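Side-chain contacts in exopolyphosphatase-related protein (Archaeoglobus fulgidus, PDB 3LLV), which probably binds NAD(P) with this N-terminal Rossmann (TrkA-N) domain, in a longer DHH-family protein that may bind nucleic acid: residues E111-E114 with L119-L122; E82-I87 with A99-S104; V19-E24 with L75-D80. All blocks are in the same frame, centred on the assembly; numbering follows the deposited sequence.

Contact 1: residues E111-E114 with L119-L122; sequences EFEE and LVVL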
loop_
_atom_site.group_PDB
_atom_site.type_symbol
_atom_site.label_atom_id
_atom_site.label_comp_id
_atom_site.label_asym_id
_atom_site.label_seq_id
_atom_site.Cartn_x
_atom_site.Cartn_y
_atom_site.Cartn_z
ATOM N N GLU A 111 -16.369 -2.331 -5.928
ATOM C CA GLU A 111 -16.529 -2.181 -4.479
ATOM C C GLU A 111 -15.358 -1.441 -3.822
ATOM O O GLU A 111 -15.566 -0.700 -2.856
ATOM C CB GLU A 111 -16.835 -3.506 -3.782
ATOM C CG GLU A 111 -15.664 -4.436 -3.628
ATOM C CD GLU A 111 -16.022 -5.721 -2.880
ATOM O OE1 GLU A 111 -15.153 -6.610 -2.805
ATOM O OE2 GLU A 111 -17.156 -5.850 -2.365
ATOM N N PHE A 112 -14.140 -1.605 -4.356
ATOM C CA PHE A 112 -13.006 -0.839 -3.842
ATOM C C PHE A 112 -13.147 0.647 -4.199
ATOM O O PHE A 112 -12.880 1.526 -3.364
ATOM C CB PHE A 112 -11.675 -1.424 -4.323
ATOM C CG PHE A 112 -11.209 -2.601 -3.504
ATOM C CD1 PHE A 112 -10.316 -2.413 -2.441
ATOM C CD2 PHE A 112 -11.694 -3.871 -3.760
ATOM C CE1 PHE A 112 -9.910 -3.485 -1.679
ATOM C CE2 PHE A 112 -11.290 -4.957 -3.008
ATOM C CZ PHE A 112 -10.388 -4.760 -1.948
ATOM N N GLU A 113 -13.595 0.922 -5.413
ATOM C CA GLU A 113 -13.855 2.303 -5.807
ATOM C C GLU A 113 -14.938 2.916 -4.920
ATOM O O GLU A 113 -14.757 4.016 -4.393
ATOM C CB GLU A 113 -14.167 2.399 -7.317
ATOM C CG GLU A 113 -12.918 1.974 -8.119
ATOM C CD GLU A 113 -13.059 2.138 -9.600
ATOM O OE1 GLU A 113 -14.203 2.250 -10.080
ATOM O OE2 GLU A 113 -12.011 2.146 -10.286
ATOM N N GLU A 114 -16.025 2.171 -4.698
ATOM C CA GLU A 114 -17.133 2.628 -3.838
ATOM C C GLU A 114 -16.700 2.886 -2.389
ATOM O O GLU A 114 -17.227 3.794 -1.713
ATOM C CB GLU A 114 -18.283 1.624 -3.892
ATOM C CG GLU A 114 -18.993 1.618 -5.241
ATOM C CD GLU A 114 -20.000 0.468 -5.416
ATOM O OE1 GLU A 114 -20.808 0.545 -6.366
ATOM O OE2 GLU A 114 -19.969 -0.517 -4.634
ATOM N N LEU A 119 -7.395 5.042 -6.753
ATOM C CA LEU A 119 -6.974 4.207 -7.870
ATOM C C LEU A 119 -6.905 2.764 -7.393
ATOM O O LEU A 119 -6.523 2.504 -6.255
ATOM C CB LEU A 119 -5.608 4.606 -8.401
ATOM C CG LEU A 119 -5.517 5.956 -9.101
ATOM C CD1 LEU A 119 -4.063 6.264 -9.497
ATOM C CD2 LEU A 119 -6.437 6.025 -10.347
ATOM N N VAL A 120 -7.301 1.862 -8.284
ATOM C CA VAL A 120 -7.160 0.438 -8.092
ATOM C C VAL A 120 -6.068 -0.109 -9.025
ATOM O O VAL A 120 -6.083 0.160 -10.231
ATOM C CB VAL A 120 -8.505 -0.265 -8.288
ATOM C CG1 VAL A 120 -8.313 -1.797 -8.462
ATOM C CG2 VAL A 120 -9.418 0.058 -7.119
ATOM N N VAL A 121 -5.122 -0.862 -8.466
ATOM C CA VAL A 121 -4.161 -1.596 -9.284
ATOM C C VAL A 121 -4.667 -3.035 -9.311
ATOM O O VAL A 121 -4.559 -3.744 -8.317
ATOM C CB VAL A 121 -2.756 -1.515 -8.679
ATOM C CG1 VAL A 121 -1.790 -2.541 -9.335
ATOM C CG2 VAL A 121 -2.200 -0.094 -8.825
ATOM N N LEU A 122 -5.241 -3.434 -10.416
ATOM C CA LEU A 122 -5.650 -4.806 -10.568
ATOM C C LEU A 122 -4.457 -5.644 -10.938
ATOM O O LEU A 122 -3.804 -5.332 -11.841
ATOM C CB LEU A 122 -6.670 -4.943 -11.699
ATOM C CG LEU A 122 -8.108 -4.575 -11.395
ATOM C CD1 LEU A 122 -8.953 -4.679 -12.673
ATOM C CD2 LEU A 122 -8.669 -5.469 -10.373
HETATM O O HOH W 1 -8.734 2.903 -10.595
#

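Contact 2: residues E82-I87 with A99-S104; sequences EFNLKI and AIVRVS. With PO4 (phosphate ion), chain B.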
loop_
_atom_site.group_PDB
_atom_site.type_symbol
_atom_site.label_atom_id
_atom_site.label_comp_id
_atom_site.label_asym_id
_atom_site.label_seq_id
_atom_site.Cartn_x
_atom_site.Cartn_y
_atom_site.Cartn_z
ATOM N N GLU A 82 -9.922 -9.251 0.680
ATOM C CA GLU A 82 -10.863 -8.974 1.769
ATOM C C GLU A 82 -10.202 -8.133 2.857
ATOM O O GLU A 82 -10.816 -7.193 3.375
ATOM C CB GLU A 82 -11.499 -10.254 2.304
ATOM C CG GLU A 82 -12.526 -10.868 1.303
ATOM C CD GLU A 82 -13.540 -9.839 0.756
ATOM O OE1 GLU A 82 -14.174 -9.111 1.568
ATOM O OE2 GLU A 82 -13.713 -9.769 -0.490
ATOM N N PHE A 83 -8.936 -8.423 3.128
ATOM C CA PHE A 83 -8.166 -7.650 4.087
ATOM C C PHE A 83 -7.924 -6.225 3.623
ATOM O O PHE A 83 -8.079 -5.271 4.405
ATOM C CB PHE A 83 -6.837 -8.350 4.446
ATOM C CG PHE A 83 -6.219 -7.859 5.724
ATOM C CD1 PHE A 83 -6.947 -7.873 6.921
ATOM C CD2 PHE A 83 -4.899 -7.415 5.750
ATOM C CE1 PHE A 83 -6.373 -7.424 8.100
ATOM C CE2 PHE A 83 -4.314 -6.966 6.942
ATOM C CZ PHE A 83 -5.050 -6.971 8.107
ATOM N N ASN A 84 -7.596 -6.066 2.340
ATOM C CA ASN A 84 -7.353 -4.738 1.779
ATOM C C ASN A 84 -8.609 -3.860 1.844
ATOM O O ASN A 84 -8.513 -2.660 2.049
ATOM C CB ASN A 84 -6.864 -4.848 0.321
ATOM C CG ASN A 84 -5.420 -5.298 0.222
ATOM O OD1 ASN A 84 -4.759 -5.586 1.227
ATOM N ND2 ASN A 84 -4.926 -5.387 -1.008
ATOM N N LEU A 85 -9.787 -4.469 1.699
ATOM C CA LEU A 85 -11.026 -3.701 1.732
ATOM C C LEU A 85 -11.244 -3.201 3.160
ATOM O O LEU A 85 -11.616 -2.037 3.380
ATOM C CB LEU A 85 -12.211 -4.545 1.215
ATOM C CG LEU A 85 -13.532 -3.815 1.070
ATOM C CD1 LEU A 85 -13.425 -2.718 -0.016
ATOM C CD2 LEU A 85 -14.620 -4.793 0.675
ATOM N N LYS A 86 -10.968 -4.076 4.132
ATOM C CA LYS A 86 -11.064 -3.698 5.538
ATOM C C LYS A 86 -10.092 -2.573 5.870
ATOM O O LYS A 86 -10.451 -1.631 6.615
ATOM C CB LYS A 86 -10.822 -4.908 6.424
ATOM C CG LYS A 86 -12.012 -5.831 6.517
ATOM C CD LYS A 86 -11.646 -7.051 7.354
ATOM C CE LYS A 86 -12.877 -7.734 7.923
ATOM N NZ LYS A 86 -13.827 -8.162 6.859
ATOM N N ILE A 87 -8.888 -2.648 5.303
ATOM C CA ILE A 87 -7.881 -1.616 5.537
ATOM C C ILE A 87 -8.350 -0.287 4.965
ATOM O O ILE A 87 -8.303 0.763 5.635
ATOM C CB ILE A 87 -6.530 -2.001 4.892
ATOM C CG1 ILE A 87 -5.904 -3.204 5.632
ATOM C CG2 ILE A 87 -5.617 -0.797 4.814
ATOM C CD1 ILE A 87 -4.776 -3.837 4.857
ATOM N N ALA A 99 -5.391 7.165 -1.785
ATOM C CA ALA A 99 -5.040 5.746 -1.597
ATOM C C ALA A 99 -5.045 5.002 -2.915
ATOM O O ALA A 99 -5.949 5.190 -3.753
ATOM C CB ALA A 99 -5.986 5.067 -0.612
ATOM N N ILE A 100 -4.012 4.180 -3.114
ATOM C CA ILE A 100 -3.949 3.328 -4.306
ATOM C C ILE A 100 -3.945 1.922 -3.760
ATOM O O ILE A 100 -3.148 1.597 -2.887
ATOM C CB ILE A 100 -2.675 3.557 -5.110
ATOM C CG1 ILE A 100 -2.546 5.041 -5.517
ATOM C CG2 ILE A 100 -2.655 2.604 -6.334
ATOM C CD1 ILE A 100 -1.246 5.350 -6.253
ATOM N N VAL A 101 -4.857 1.091 -4.264
ATOM C CA VAL A 101 -5.091 -0.197 -3.633
ATOM C C VAL A 101 -4.940 -1.324 -4.628
ATOM O O VAL A 101 -5.489 -1.250 -5.717
ATOM C CB VAL A 101 -6.509 -0.232 -3.032
ATOM C CG1 VAL A 101 -6.682 -1.463 -2.152
ATOM C CG2 VAL A 101 -6.768 1.059 -2.251
ATOM N N ARG A 102 -4.174 -2.340 -4.232
ATOM C CA ARG A 102 -4.046 -3.596 -4.986
ATOM C C ARG A 102 -5.277 -4.512 -4.842
ATOM O O ARG A 102 -5.753 -4.778 -3.732
ATOM C CB ARG A 102 -2.775 -4.310 -4.505
ATOM C CG ARG A 102 -2.550 -5.646 -5.185
ATOM C CD ARG A 102 -1.395 -6.343 -4.470
ATOM N NE ARG A 102 -1.161 -7.664 -4.999
ATOM C CZ ARG A 102 -0.021 -8.325 -4.858
ATOM N NH1 ARG A 102 0.997 -7.759 -4.186
ATOM N NH2 ARG A 102 0.094 -9.546 -5.380
ATOM N N VAL A 103 -5.813 -4.958 -5.977
ATOM C CA VAL A 103 -6.988 -5.831 -5.999
ATOM C C VAL A 103 -6.660 -7.002 -6.909
ATOM O O VAL A 103 -6.179 -6.815 -8.016
ATOM C CB VAL A 103 -8.213 -5.042 -6.478
ATOM C CG1 VAL A 103 -9.460 -5.949 -6.683
ATOM C CG2 VAL A 103 -8.530 -3.926 -5.490
ATOM N N SER A 104 -6.901 -8.222 -6.428
ATOM C CA SER A 104 -6.606 -9.415 -7.218
ATOM C C SER A 104 -7.773 -9.848 -8.114
ATOM O O SER A 104 -7.558 -10.392 -9.205
ATOM C CB SER A 104 -6.104 -10.564 -6.318
ATOM O OG SER A 104 -7.153 -11.279 -5.680
HETATM P P PO4 B . 3.328 -10.240 -3.555
HETATM O O1 PO4 B . 3.371 -8.742 -3.567
HETATM O O2 PO4 B . 1.995 -10.801 -3.986
HETATM O O3 PO4 B . 4.409 -10.807 -4.438
HETATM O O4 PO4 B . 3.559 -10.696 -2.134
#

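Contact 3: residues V19-E24 with L75-D80; sequences VGLVRE and LITGSD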
loop_
_atom_site.group_PDB
_atom_site.type_symbol
_atom_site.label_atom_id
_atom_site.label_comp_id
_atom_site.label_asym_id
_atom_site.label_seq_id
_atom_site.Cartn_x
_atom_site.Cartn_y
_atom_site.Cartn_z
ATOM N N VAL A 19 7.487 -4.298 -0.160
ATOM C CA VAL A 19 8.909 -4.048 0.110
ATOM C C VAL A 19 9.659 -3.524 -1.113
ATOM O O VAL A 19 10.590 -2.747 -0.960
ATOM C CB VAL A 19 9.630 -5.235 0.820
ATOM C CG1 VAL A 19 8.986 -5.495 2.162
ATOM C CG2 VAL A 19 9.635 -6.500 -0.035
ATOM N N GLY A 20 9.239 -3.938 -2.311
ATOM C CA GLY A 20 9.765 -3.393 -3.565
ATOM C C GLY A 20 9.499 -1.898 -3.693
ATOM O O GLY A 20 10.386 -1.122 -4.063
ATOM N N LEU A 21 8.278 -1.488 -3.357
ATOM C CA LEU A 21 7.909 -0.071 -3.384
ATOM C C LEU A 21 8.649 0.773 -2.351
ATOM O O LEU A 21 9.044 1.892 -2.643
ATOM C CB LEU A 21 6.397 0.082 -3.183
ATOM C CG LEU A 21 5.600 -0.188 -4.455
ATOM C CD1 LEU A 21 4.113 -0.393 -4.146
ATOM C CD2 LEU A 21 5.796 0.933 -5.460
ATOM N N VAL A 22 8.818 0.213 -1.166
ATOM C CA VAL A 22 9.612 0.859 -0.097
ATOM C C VAL A 22 11.031 1.131 -0.611
ATOM O O VAL A 22 11.579 2.195 -0.352
ATOM C CB VAL A 22 9.626 0.023 1.200
ATOM C CG1 VAL A 22 10.575 0.649 2.241
ATOM C CG2 VAL A 22 8.234 -0.063 1.804
ATOM N N ARG A 23 11.637 0.240 -1.385
ATOM C CA ARG A 23 12.973 0.474 -1.945
ATOM C C ARG A 23 13.006 1.494 -2.996
ATOM O O ARG A 23 13.828 2.358 -3.011
ATOM C CB ARG A 23 13.493 -0.768 -2.606
ATOM C CG ARG A 23 14.003 -1.750 -1.706
ATOM C CD ARG A 23 14.716 -2.810 -2.467
ATOM N NE ARG A 23 15.801 -2.336 -3.284
ATOM C CZ ARG A 23 16.409 -3.071 -4.219
ATOM N NH1 ARG A 23 17.401 -2.586 -4.910
ATOM N NH2 ARG A 23 16.020 -4.290 -4.479
ATOM N N GLU A 24 12.108 1.351 -3.940
ATOM C CA GLU A 24 12.129 2.213 -5.099
ATOM C C GLU A 24 11.817 3.669 -4.764
ATOM O O GLU A 24 12.436 4.573 -5.321
ATOM C CB GLU A 24 11.178 1.688 -6.172
ATOM C CG GLU A 24 11.415 2.301 -7.544
ATOM C CD GLU A 24 10.604 1.637 -8.634
ATOM O OE1 GLU A 24 10.433 2.253 -9.714
ATOM O OE2 GLU A 24 10.125 0.505 -8.401
ATOM N N LEU A 75 -0.355 3.453 0.090
ATOM C CA LEU A 75 -0.309 2.357 -0.880
ATOM C C LEU A 75 -0.706 1.069 -0.154
ATOM O O LEU A 75 -0.038 0.636 0.779
ATOM C CB LEU A 75 1.080 2.244 -1.512
ATOM C CG LEU A 75 1.700 3.529 -2.041
ATOM C CD1 LEU A 75 3.005 3.161 -2.725
ATOM C CD2 LEU A 75 0.770 4.274 -3.007
ATOM N N ILE A 76 -1.837 0.495 -0.557
ATOM C CA ILE A 76 -2.333 -0.717 0.100
ATOM C C ILE A 76 -1.928 -1.850 -0.838
ATOM O O ILE A 76 -2.531 -2.024 -1.915
ATOM C CB ILE A 76 -3.863 -0.640 0.339
ATOM C CG1 ILE A 76 -4.197 0.526 1.291
ATOM C CG2 ILE A 76 -4.380 -1.985 0.930
ATOM C CD1 ILE A 76 -5.674 0.876 1.370
ATOM N N THR A 77 -0.900 -2.616 -0.436
ATOM C CA THR A 77 -0.189 -3.504 -1.380
ATOM C C THR A 77 -0.301 -4.998 -1.094
ATOM O O THR A 77 0.276 -5.801 -1.827
ATOM C CB THR A 77 1.332 -3.161 -1.455
ATOM O OG1 THR A 77 1.954 -3.603 -0.248
ATOM C CG2 THR A 77 1.549 -1.708 -1.604
ATOM N N GLY A 78 -1.011 -5.384 -0.032
ATOM C CA GLY A 78 -1.139 -6.796 0.333
ATOM C C GLY A 78 -1.918 -7.595 -0.693
ATOM O O GLY A 78 -2.655 -7.039 -1.512
ATOM N N SER A 79 -1.789 -8.914 -0.621
ATOM C CA SER A 79 -2.346 -9.751 -1.682
ATOM C C SER A 79 -3.697 -10.380 -1.292
ATOM O O SER A 79 -4.201 -11.268 -1.995
ATOM C CB SER A 79 -1.314 -10.816 -2.054
ATOM O OG SER A 79 -1.148 -11.698 -0.967
ATOM N N ASP A 80 -4.298 -9.908 -0.202
ATOM C CA ASP A 80 -5.592 -10.436 0.275
ATOM C C ASP A 80 -6.674 -9.367 0.073
ATOM O O ASP A 80 -6.694 -8.376 0.808
ATOM C CB ASP A 80 -5.413 -10.776 1.766
ATOM C CG ASP A 80 -6.660 -11.372 2.426
ATOM O OD1 ASP A 80 -7.805 -11.058 2.055
ATOM O OD2 ASP A 80 -6.468 -12.148 3.388
#

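Contact 1: residues E111-E114 with L119-L122
The backbone N of V120 gives its hydrogen to a water, V120 N to water O 2.9 Å, and that same water donates a weak hydrogen bond of 3.4 Å to E113 OE2. The bridge is the polar half of a contact in which the end of helix 109-114 rests on strand 119-122, the last strand of the parallel sheet within this chain. L119 and V121 make their backbone bonds with strand 99-103, whereas the N-H of V120 turns to the water.

The apolar half depends on one methyl. V120 CG2 meets F112 CB at 3.9 Å and E113 CG at 4.1 Å, so it touches CB of one helix residue and the CG methylene of the next. V120 CG1 stands anti to the backbone N (chi1 165°), which leaves CG2 beside that N. E113 passes V120 at about a right angle, and its extended chain carries the carboxylate beyond the methyl toward the water. The ring of F112 leads off instead to V101 and V103 of the neighbouring strand and to L85 and L88 of helix 81-94.

E110 brings a like charge close to E113, which might raise the affinity of these carboxylates for protons. Chemically, the contact is a modest aliphatic closure of a beta-alpha-beta unit, with a water, not a direct bond, linking V120 N and, weakly, E113 OE2.

Contact 2: residues E82-I87 with A99-S104
N84 and R102 are joined by a buried hydrogen bond in which the asparagine amide, not the arginine head, does the work: N84 ND2 donates to R102 O over 2.9 Å with an N-H...O angle of 152°. The acceptor lies almost in the amide plane of N84, while the donor is tilted 24° out of the carbonyl plane. Beside this bond the packing is light, N84 CB meeting V101 CG1 at 4.2 Å.

The amide nitrogen has a second acceptor, G78 O, in the turn that leads into helix 81-94. Two backbone carbonyls therefore grip a single ND2, and together they fix the rotation of the amide and tie the helix to strand 99-103 and to the turn that follows strand 73-76.

While the carbonyl of R102 serves N84, its side chain runs extended in another direction, CG being anti to the backbone N (chi1 178°). The guanidinium grasps a phosphate with both terminal nitrogens: R102 NH1 reaches PO4 O1 at 2.6 Å and R102 NH2 reaches PO4 O2 at 2.7 Å. T77 O also accepts from NH1, which helps to orient the head, and A17 N, at the start of helix 16-27, is also hydrogen-bonded to the anion. The phosphate probably came from the crystallisation liquor, yet its place at that helix start is consistent with the region where Rossmann domains bind a dinucleotide's phosphates.

Farther out, I76 of strand 73-76 lies against both N84 and V101, and F112 of helix 109-114 packs on N84. The contact thus belongs to the unit strand 73-76, helix 81-94, strand 99-103, with helix 109-114 alongside and strand 119-122 next in the sheet.

Contact 3: residues V19-E24 with L75-D80
L21 carries this contact for its helix, placing a single methyl against L75 and T77. The segment V19-E24 runs within helix 16-27, and V19 opens it facing away from the strand, with its side chain on S14 in the loop before the helix. V19 O accepts the backbone bond from R23 N, part of the regular helical bonding.

At L21, whose side chain points toward the strand, CG stands beside the backbone N and anti to the carbonyl carbon (chi1 -80°). Its CD1 lies 3.8 Å from T77 CG2 and 4.0 Å from L75 CD1. The two leucines cross obliquely, methyl to methyl, whereas L21 and T77 run alongside one another, pointing opposite ways. T77 divides its two branches by chemistry: with chi1 at 73°, OG1 bonds to I12 O of strand 9-12 and CG2 is left to meet the leucine. The hydroxyl is thereby satisfied by the adjacent strand, and the contact across to the helix is wholly apolar.

One residue further, V22 turns to V11 and F50, so that the helix also leans on strand 9-12; R23 likewise touches F50. On the strand, L75 faces L21 while I76, next in sequence, packs on helix 81-94, the alternation expected of a strand covered by helices on its two faces.

Strands 9-12 and 73-76 are neighbours in the order 3-2-1-4-5-6, and a first helix packed over that pair, beside the point where the order of strand addition reverses, is the arrangement of the Rossmann fold.

Overall arrangement
Read from the N terminus, the chain meets the contacts in series, with no nesting and no crossing. Contact 3 closes the longest loop: 50 residues lie between segments 19-24 and 75-80, and strands 32-36 and 51-54 are laid down between them. Contact 2 follows at once, the helix at 82-87 turning back on strand 99-103 after 11 residues, and contact 1 shuts a short loop of four. Contacts 3 and 2 touch where G78 and I76 meet N84 and R102; contacts 2 and 1 touch through backbone bonds between strands 99-103 and 119-122 and through F112. Contacts 1 and 3, about 16 Å apart between centres, do not touch each other, but each touches contact 2.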